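Local coordinates for protein aminotransferase class-III (Ochrobactrum anthropi, PDB 5GHG) that probably transfers amino groups between amines and keto compounds by way of a pyridoxal phosphate cofactor, as class III omega-transaminases do, at residues V33-D38 against E43-K48; Y50-S55 against V62-P67; A10-I13 against L17-Y20. The protein carries 1 engineered substitution. One frame throughout, in Å; residues are numbered along the deposited sequence.

Interaction 1 of 3, residues V33-D38 against E43-K48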
loop_
_atom_site.group_PDB
_atom_site.type_symbol
_atom_site.label_atom_id
_atom_site.label_comp_id
_atom_site.label_asym_id
_atom_site.label_seq_id
_atom_site.Cartn_x
_atom_site.Cartn_y
_atom_site.Cartn_z
ATOM N N VAL B 33 -20.743 1.368 12.047
ATOM C CA VAL B 33 -19.869 0.208 12.244
ATOM C C VAL B 33 -20.546 -1.022 11.640
ATOM O O VAL B 33 -21.678 -1.362 12.012
ATOM C CB VAL B 33 -19.540 0.002 13.727
ATOM C CG1 VAL B 33 -18.514 -1.103 13.903
ATOM C CG2 VAL B 33 -19.009 1.323 14.342
ATOM N N ILE B 34 -19.862 -1.695 10.714
ATOM C CA ILE B 34 -20.399 -2.886 10.052
ATOM C C ILE B 34 -19.901 -4.122 10.800
ATOM O O ILE B 34 -18.728 -4.203 11.170
ATOM C CB ILE B 34 -19.989 -2.940 8.575
ATOM C CG1 ILE B 34 -20.485 -1.676 7.872
ATOM C CG2 ILE B 34 -20.516 -4.192 7.918
ATOM C CD1 ILE B 34 -21.989 -1.507 7.918
ATOM N N GLU B 35 -20.796 -5.080 11.009
ATOM C CA GLU B 35 -20.524 -6.251 11.826
ATOM C C GLU B 35 -20.293 -7.529 11.011
ATOM O O GLU B 35 -19.389 -8.303 11.327
ATOM C CB GLU B 35 -21.690 -6.478 12.801
ATOM C CG GLU B 35 -21.663 -7.812 13.561
ATOM C CD GLU B 35 -20.931 -7.725 14.893
ATOM O OE1 GLU B 35 -20.820 -8.758 15.601
ATOM O OE2 GLU B 35 -20.460 -6.620 15.248
ATOM N N ARG B 36 -21.126 -7.799 10.002
ATOM C CA ARG B 36 -21.046 -9.083 9.329
ATOM C C ARG B 36 -21.653 -9.003 7.950
ATOM O O ARG B 36 -22.379 -8.054 7.633
ATOM C CB ARG B 36 -21.719 -10.188 10.161
ATOM C CG ARG B 36 -23.163 -9.964 10.460
ATOM C CD ARG B 36 -23.731 -11.103 11.338
ATOM N NE ARG B 36 -22.952 -12.319 11.167
ATOM C CZ ARG B 36 -22.173 -12.845 12.109
ATOM N NH1 ARG B 36 -22.101 -12.271 13.315
ATOM N NH2 ARG B 36 -21.465 -13.938 11.847
ATOM N N GLY B 37 -21.310 -9.974 7.115
ATOM C CA GLY B 37 -21.765 -9.988 5.743
ATOM C C GLY B 37 -22.457 -11.290 5.401
ATOM O O GLY B 37 -22.257 -12.312 6.050
ATOM N N ASP B 38 -23.263 -11.241 4.351
ATOM C CA ASP B 38 -24.051 -12.397 3.929
ATOM C C ASP B 38 -24.455 -12.184 2.474
ATOM O O ASP B 38 -25.406 -11.444 2.201
ATOM C CB ASP B 38 -25.274 -12.547 4.849
ATOM C CG ASP B 38 -26.298 -13.532 4.324
ATOM O OD1 ASP B 38 -25.940 -14.405 3.531
ATOM O OD2 ASP B 38 -27.471 -13.432 4.740
ATOM N N GLU B 43 -24.587 -6.215 7.493
ATOM C CA GLU B 43 -25.392 -5.909 8.668
ATOM C C GLU B 43 -24.542 -5.055 9.610
ATOM O O GLU B 43 -23.397 -5.404 9.889
ATOM C CB GLU B 43 -25.850 -7.204 9.312
ATOM C CG GLU B 43 -26.483 -7.100 10.659
ATOM C CD GLU B 43 -26.813 -8.488 11.224
ATOM O OE1 GLU B 43 -27.324 -9.337 10.450
ATOM O OE2 GLU B 43 -26.518 -8.721 12.414
ATOM N N ASP B 44 -25.087 -3.933 10.065
ATOM C CA ASP B 44 -24.347 -3.099 10.993
ATOM C C ASP B 44 -24.496 -3.631 12.417
ATOM O O ASP B 44 -25.259 -4.571 12.679
ATOM C CB ASP B 44 -24.791 -1.638 10.889
ATOM C CG ASP B 44 -26.242 -1.404 11.313
ATOM O OD1 ASP B 44 -26.789 -2.183 12.127
ATOM O OD2 ASP B 44 -26.841 -0.416 10.830
ATOM N N VAL B 45 -23.745 -3.030 13.348
ATOM C CA VAL B 45 -23.720 -3.559 14.715
ATOM C C VAL B 45 -25.068 -3.399 15.414
ATOM O O VAL B 45 -25.301 -4.027 16.451
ATOM C CB VAL B 45 -22.631 -2.895 15.568
ATOM C CG1 VAL B 45 -21.249 -3.196 15.023
ATOM C CG2 VAL B 45 -22.888 -1.391 15.676
ATOM N N SER B 46 -25.958 -2.571 14.888
ATOM C CA SER B 46 -27.299 -2.473 15.443
ATOM C C SER B 46 -28.252 -3.506 14.865
ATOM O O SER B 46 -29.398 -3.575 15.289
ATOM C CB SER B 46 -27.866 -1.060 15.232
ATOM O OG SER B 46 -28.509 -0.971 13.962
ATOM N N GLY B 47 -27.800 -4.308 13.911
ATOM C CA GLY B 47 -28.613 -5.358 13.328
ATOM C C GLY B 47 -29.296 -4.999 12.030
ATOM O O GLY B 47 -29.924 -5.872 11.421
ATOM N N LYS B 48 -29.217 -3.748 11.589
ATOM C CA LYS B 48 -29.857 -3.370 10.331
ATOM C C LYS B 48 -29.107 -3.983 9.157
ATOM O O LYS B 48 -27.868 -3.972 9.129
ATOM C CB LYS B 48 -29.902 -1.858 10.188
ATOM C CG LYS B 48 -30.874 -1.160 11.135
ATOM C CD LYS B 48 -30.816 0.361 10.921
ATOM C CE LYS B 48 -30.604 0.729 9.435
ATOM N NZ LYS B 48 -31.759 0.389 8.540
#

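Interaction 2 of 3, residues Y50-S55 against V62-P67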
loop_
_atom_site.group_PDB
_atom_site.type_symbol
_atom_site.label_atom_id
_atom_site.label_comp_id
_atom_site.label_asym_id
_atom_site.label_seq_id
_atom_site.Cartn_x
_atom_site.Cartn_y
_atom_site.Cartn_z
ATOM N N TYR B 50 -28.457 -4.273 4.875
ATOM C CA TYR B 50 -28.426 -3.447 3.672
ATOM C C TYR B 50 -27.964 -4.266 2.485
ATOM O O TYR B 50 -27.085 -5.127 2.622
ATOM C CB TYR B 50 -27.443 -2.280 3.805
ATOM C CG TYR B 50 -27.559 -1.476 5.070
ATOM C CD1 TYR B 50 -26.969 -1.918 6.254
ATOM C CD2 TYR B 50 -28.250 -0.272 5.080
ATOM C CE1 TYR B 50 -27.065 -1.173 7.420
ATOM C CE2 TYR B 50 -28.355 0.479 6.241
ATOM C CZ TYR B 50 -27.754 0.025 7.403
ATOM O OH TYR B 50 -27.849 0.761 8.545
ATOM N N ILE B 51 -28.522 -3.971 1.316
ATOM C CA ILE B 51 -27.902 -4.387 0.069
ATOM C C ILE B 51 -26.629 -3.553 -0.117
ATOM O O ILE B 51 -26.683 -2.321 -0.110
ATOM C CB ILE B 51 -28.845 -4.198 -1.120
ATOM C CG1 ILE B 51 -30.035 -5.148 -1.023
ATOM C CG2 ILE B 51 -28.066 -4.357 -2.449
ATOM C CD1 ILE B 51 -31.089 -4.934 -2.115
ATOM N N GLU B 52 -25.488 -4.230 -0.254
ATOM C CA GLU B 52 -24.232 -3.537 -0.546
ATOM C C GLU B 52 -24.158 -3.352 -2.060
ATOM O O GLU B 52 -23.522 -4.116 -2.800
ATOM C CB GLU B 52 -23.036 -4.291 0.025
ATOM C CG GLU B 52 -22.149 -3.426 0.974
ATOM C CD GLU B 52 -21.533 -2.212 0.276
ATOM O OE1 GLU B 52 -21.553 -2.171 -0.977
ATOM O OE2 GLU B 52 -21.042 -1.278 0.963
ATOM N N ALA B 53 -24.854 -2.324 -2.531
ATOM C CA ALA B 53 -24.980 -2.101 -3.948
ATOM C C ALA B 53 -23.682 -1.593 -4.565
ATOM O O ALA B 53 -23.613 -1.464 -5.790
ATOM C CB ALA B 53 -26.124 -1.137 -4.241
ATOM N N MET B 54 -22.670 -1.304 -3.747
ATOM C CA MET B 54 -21.343 -0.931 -4.223
ATOM C C MET B 54 -20.329 -2.061 -4.099
ATOM O O MET B 54 -19.159 -1.857 -4.446
ATOM C CB MET B 54 -20.818 0.285 -3.440
ATOM C CG MET B 54 -21.620 1.556 -3.648
ATOM S SD MET B 54 -21.590 1.984 -5.379
ATOM C CE MET B 54 -19.854 2.385 -5.604
ATOM N N SER B 55 -20.727 -3.229 -3.592
ATOM C CA SER B 55 -19.764 -4.302 -3.351
ATOM C C SER B 55 -18.606 -3.820 -2.476
ATOM O O SER B 55 -17.441 -4.178 -2.688
ATOM C CB SER B 55 -19.230 -4.874 -4.664
ATOM O OG SER B 55 -20.291 -5.269 -5.517
ATOM N N VAL B 62 -17.557 -11.775 -5.169
ATOM C CA VAL B 62 -18.268 -13.011 -4.828
ATOM C C VAL B 62 -19.184 -12.851 -3.628
ATOM O O VAL B 62 -19.717 -13.838 -3.096
ATOM C CB VAL B 62 -17.297 -14.193 -4.596
ATOM C CG1 VAL B 62 -16.491 -14.486 -5.870
ATOM C CG2 VAL B 62 -16.390 -13.925 -3.432
ATOM N N GLY B 63 -19.385 -11.617 -3.172
ATOM C CA GLY B 63 -20.238 -11.397 -2.023
ATOM C C GLY B 63 -19.469 -11.532 -0.714
ATOM O O GLY B 63 -18.278 -11.836 -0.683
ATOM N N PHE B 64 -20.184 -11.334 0.391
ATOM C CA PHE B 64 -19.560 -11.139 1.689
ATOM C C PHE B 64 -19.577 -12.387 2.569
ATOM O O PHE B 64 -19.255 -12.290 3.756
ATOM C CB PHE B 64 -20.254 -9.977 2.435
ATOM C CG PHE B 64 -19.997 -8.631 1.832
ATOM C CD1 PHE B 64 -20.783 -8.154 0.801
ATOM C CD2 PHE B 64 -18.925 -7.847 2.277
ATOM C CE1 PHE B 64 -20.537 -6.913 0.211
ATOM C CE2 PHE B 64 -18.674 -6.598 1.708
ATOM C CZ PHE B 64 -19.471 -6.130 0.676
ATOM N N SER B 65 -19.951 -13.546 2.033
ATOM C CA SER B 65 -19.966 -14.755 2.859
ATOM C C SER B 65 -19.588 -15.951 1.996
ATOM O O SER B 65 -20.399 -16.835 1.689
ATOM C CB SER B 65 -21.340 -14.956 3.514
ATOM O OG SER B 65 -22.316 -15.158 2.513
ATOM N N GLU B 66 -18.335 -15.989 1.549
ATOM C CA GLU B 66 -17.852 -17.074 0.694
ATOM C C GLU B 66 -16.831 -17.887 1.478
ATOM O O GLU B 66 -15.632 -17.575 1.467
ATOM C CB GLU B 66 -17.260 -16.527 -0.603
ATOM C CG GLU B 66 -16.835 -17.619 -1.577
ATOM C CD GLU B 66 -17.821 -18.787 -1.601
ATOM O OE1 GLU B 66 -17.546 -19.835 -0.946
ATOM O OE2 GLU B 66 -18.887 -18.644 -2.270
ATOM N N PRO B 67 -17.254 -18.940 2.188
ATOM C CA PRO B 67 -16.323 -19.643 3.078
ATOM C C PRO B 67 -15.223 -20.414 2.364
ATOM O O PRO B 67 -14.228 -20.750 3.017
ATOM C CB PRO B 67 -17.244 -20.580 3.888
ATOM C CG PRO B 67 -18.462 -20.742 3.061
ATOM C CD PRO B 67 -18.637 -19.437 2.322
#

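Interaction 3 of 3, residues A10-I13 against L17-Y20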
loop_
_atom_site.group_PDB
_atom_site.type_symbol
_atom_site.label_atom_id
_atom_site.label_comp_id
_atom_site.label_asym_id
_atom_site.label_seq_id
_atom_site.Cartn_x
_atom_site.Cartn_y
_atom_site.Cartn_z
ATOM N N ALA B 10 -17.471 5.253 20.001
ATOM C CA ALA B 10 -16.665 6.173 20.781
ATOM C C ALA B 10 -15.175 5.849 20.671
ATOM O O ALA B 10 -14.342 6.752 20.590
ATOM C CB ALA B 10 -17.104 6.151 22.245
ATOM N N ARG B 11 -14.821 4.567 20.684
ATOM C CA ARG B 11 -13.423 4.197 20.583
ATOM C C ARG B 11 -12.866 4.491 19.187
ATOM O O ARG B 11 -11.715 4.907 19.054
ATOM C CB ARG B 11 -13.223 2.730 20.959
ATOM C CG ARG B 11 -13.442 2.501 22.457
ATOM C CD ARG B 11 -12.972 1.122 22.889
ATOM N NE ARG B 11 -13.865 0.100 22.401
ATOM C CZ ARG B 11 -13.501 -0.952 21.673
ATOM N NH1 ARG B 11 -12.249 -1.140 21.351
ATOM N NH2 ARG B 11 -14.415 -1.817 21.288
ATOM N N ASP B 12 -13.676 4.292 18.147
ATOM C CA ASP B 12 -13.264 4.688 16.806
ATOM C C ASP B 12 -12.961 6.189 16.754
ATOM O O ASP B 12 -11.934 6.615 16.212
ATOM C CB ASP B 12 -14.353 4.322 15.794
ATOM C CG ASP B 12 -13.909 4.548 14.349
ATOM O OD1 ASP B 12 -14.125 5.666 13.840
ATOM O OD2 ASP B 12 -13.316 3.622 13.727
ATOM N N ILE B 13 -13.852 7.013 17.332
ATOM C CA ILE B 13 -13.627 8.445 17.360
ATOM C C ILE B 13 -12.311 8.777 18.053
ATOM O O ILE B 13 -11.551 9.648 17.610
ATOM C CB ILE B 13 -14.802 9.164 18.052
ATOM C CG1 ILE B 13 -16.050 9.153 17.157
ATOM C CG2 ILE B 13 -14.384 10.575 18.504
ATOM C CD1 ILE B 13 -17.335 9.393 17.943
ATOM N N LEU B 17 -7.860 7.373 12.803
ATOM C CA LEU B 17 -7.926 8.359 11.725
ATOM C C LEU B 17 -8.368 7.664 10.436
ATOM O O LEU B 17 -7.680 6.743 9.959
ATOM C CB LEU B 17 -6.580 9.036 11.518
ATOM C CG LEU B 17 -6.530 10.044 10.355
ATOM C CD1 LEU B 17 -7.356 11.255 10.694
ATOM C CD2 LEU B 17 -5.092 10.449 10.048
ATOM N N HIS B 18 -9.497 8.106 9.876
ATOM C CA HIS B 18 -10.115 7.472 8.707
ATOM C C HIS B 18 -9.643 8.085 7.401
ATOM O O HIS B 18 -9.508 9.298 7.284
ATOM C CB HIS B 18 -11.631 7.603 8.739
ATOM C CG HIS B 18 -12.311 6.800 9.791
ATOM N ND1 HIS B 18 -13.092 5.710 9.497
ATOM C CD2 HIS B 18 -12.367 6.950 11.136
ATOM C CE1 HIS B 18 -13.592 5.209 10.613
ATOM N NE2 HIS B 18 -13.154 5.934 11.623
ATOM N N SER B 19 -9.469 7.239 6.386
ATOM C CA SER B 19 -9.397 7.687 5.011
ATOM C C SER B 19 -10.698 8.337 4.555
ATOM O O SER B 19 -11.793 7.949 4.982
ATOM C CB SER B 19 -9.075 6.525 4.080
ATOM O OG SER B 19 -8.035 5.698 4.589
ATOM N N TYR B 20 -10.580 9.313 3.660
ATOM C CA TYR B 20 -11.700 9.862 2.917
ATOM C C TYR B 20 -12.869 10.221 3.839
ATOM O O TYR B 20 -14.033 9.935 3.565
ATOM C CB TYR B 20 -12.143 8.902 1.813
ATOM C CG TYR B 20 -11.181 8.857 0.659
ATOM C CD1 TYR B 20 -11.002 9.987 -0.157
ATOM C CD2 TYR B 20 -10.465 7.712 0.353
ATOM C CE1 TYR B 20 -10.112 9.961 -1.220
ATOM C CE2 TYR B 20 -9.585 7.680 -0.727
ATOM C CZ TYR B 20 -9.422 8.807 -1.505
ATOM O OH TYR B 20 -8.579 8.783 -2.605
#

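Interaction 1 of 3, residues V33-D38 against E43-K48
The guanidinium of Arg-36 and the carboxylate of Glu-43, their planes 53° apart, are not stacked. The side chains run alongside each other in the same direction, and the acid leans on the arginine's shaft: Arg-36 CD is 3.8 Å from Glu-43 OE2, whereas Arg-36 NE stays 5.2 Å from that oxygen. Asp-44 meets Val-33 O through CB, and its carboxylate is held at OD1 from opposite faces, by Ser-46 OG (2.8 Å) and Lys-48 N (2.9 Å). Its CG lies between backbone N and carbonyl carbon (chi1 65°), where so short an acid reaches over its own type I turn.

The backbones pair through a classic beta bulge. Glu-43 O accepts from Glu-35 N at 2.9 Å and more weakly from Arg-36 N at 3.3 Å; Glu-43 N bonds to Arg-36 O, and Val-45 N to Val-33 O. Val-33 CG1 packs 3.6 Å from Val-45 CG1, compact apolar groups filling in between strand and turn.

Glu-35 lays OE2 3.5 Å from Val-45 CG1 and gives OE1 to Lys-79 of the second subunit. Thus main-chain bonds set the register, while this acid's charge serves the dimer interface.

Interaction 2 of 3, residues Y50-S55 against V62-P67
Two torsions bring Glu-52 and Phe-64 together. In Phe-64 the ring carbon CG is anti to the carbonyl carbon (chi1 -69°), which sends the ring out from its loop toward strand 49-52 and the turn after it. Glu-52 has a chi1 of -124°, off the staggered positions, and a chain folded at chi2 (-61°), so that its methylenes present a flank to the ring while its carboxylate curls back over the following turn.

The touching atoms are therefore all carbon. Glu-52 CB comes to 3.6 Å from Phe-64 CE1, and Glu-52 CG to 3.8 Å from Phe-64 CZ, the side chains crossing at about a right angle. The same ring end reaches main chain, with Phe-64 CZ 4.0 Å from Ser-55 C. A long flat residue suits this place because it spans the gap between two backbones that come no nearer than 7.2 Å, CA of Ser-55 to CA of Gly-63.

A glutamate suits its place for a double reason: its shaft is apolar enough for the phenyl ring, and its head is polar where the N-H groups of Met-54 and Gly-56 can be met. Glu-52 OE1 accepts weakly from Met-54 N at 3.1 Å, and also takes a hydrogen bond from Gly-56 N, capping the start of helix 55-58. Ser-55 N bonds to Glu-52 O at 3.0 Å, closing the type I turn. Glu-52 OE2 is met by Tyr-83 OH of the second subunit, and Phe-64 also packs on Phe-82 of that subunit.

The contact joins strand 49-52 and its turn, beside strand 414-419, to the loop running from helix 55-58 into helix 67-77. Helix 433-455 packs on Ile-51 and Ala-53, and helix 329-344 on Val-62 and on Glu-66, the N-cap of helix 67-77.

Interaction 3 of 3, residues A10-I13 against L17-Y20
Asp-12 and His-18 reach for each other from opposite directions, the aspartate from helix 8-15 and the histidine from the loop that follows it. The carboxylate comes to the edge of the imidazole, not over its face: Asp-12 CG lies in the ring plane, 3.1 Å from His-18 NE2. The two flat groups are nevertheless twisted 57° against each other, so the carboxylate is turned across the ring plane.

Asp-12 OD1 is the oxygen used. It sits nearly symmetrically beyond the ring nitrogen, 3.3 Å from His-18 CE1 and 3.5 Å from His-18 CD2, and the N-H of NE2 points at it at 160°. The modelled separation of His-18 NE2 and Asp-12 OD1, 2.4 Å, is very short, and its exact value is doubtful; the direction of the bond is plainer than its length. With CG of Asp-12 anti to the backbone N (chi1 -173°), the carboxylate swings off the helix toward the histidine.

An aspartate suits this place because its short arm sets an acceptor close beside the helix, and a histidine because its two ring nitrogens can each serve a different partner. The second, ND1, bonds to Thr-85 O of the second subunit. Asp-12 OD2 likewise has partners of its own, His-16 ND1 and Ser-90 OG of the second subunit, while Leu-26 of helix 23-29 packs on both residues.

With an alanine here, NE2 of His-18 would probably be left buried without its acceptor, the ring held through ND1 alone among the bonds described, and His-16 and Ser-90 of the second subunit would lose OD2.

Since both ring nitrogens act as donors, His-18 is likely to carry a positive charge, which the neighbouring aspartate would help to stabilise at the subunit interface.

Along the chain the three follow in series: interaction 3 closes first, then interaction 1, then interaction 2. Interactions 1 and 2 have centres 12 Å apart and share one mixed sheet, in which strands 41-44 and 49-52 are neighbours; they touch where Asp-44 OD2 meets Tyr-50 OH at 2.8 Å, a probable hydrogen bond, and where Gly-37 packs on Phe-64. Interaction 3, on helix 8-15 and the loop after it, ahead of helix 23-29 and the sheet, touches neither (nearest atoms about 6 Å from interaction 1), yet helix 8-15 packs on interaction 1 through Leu-8 and Glu-9. All three touch the second subunit, so this N-terminal part takes part in the dimer interface.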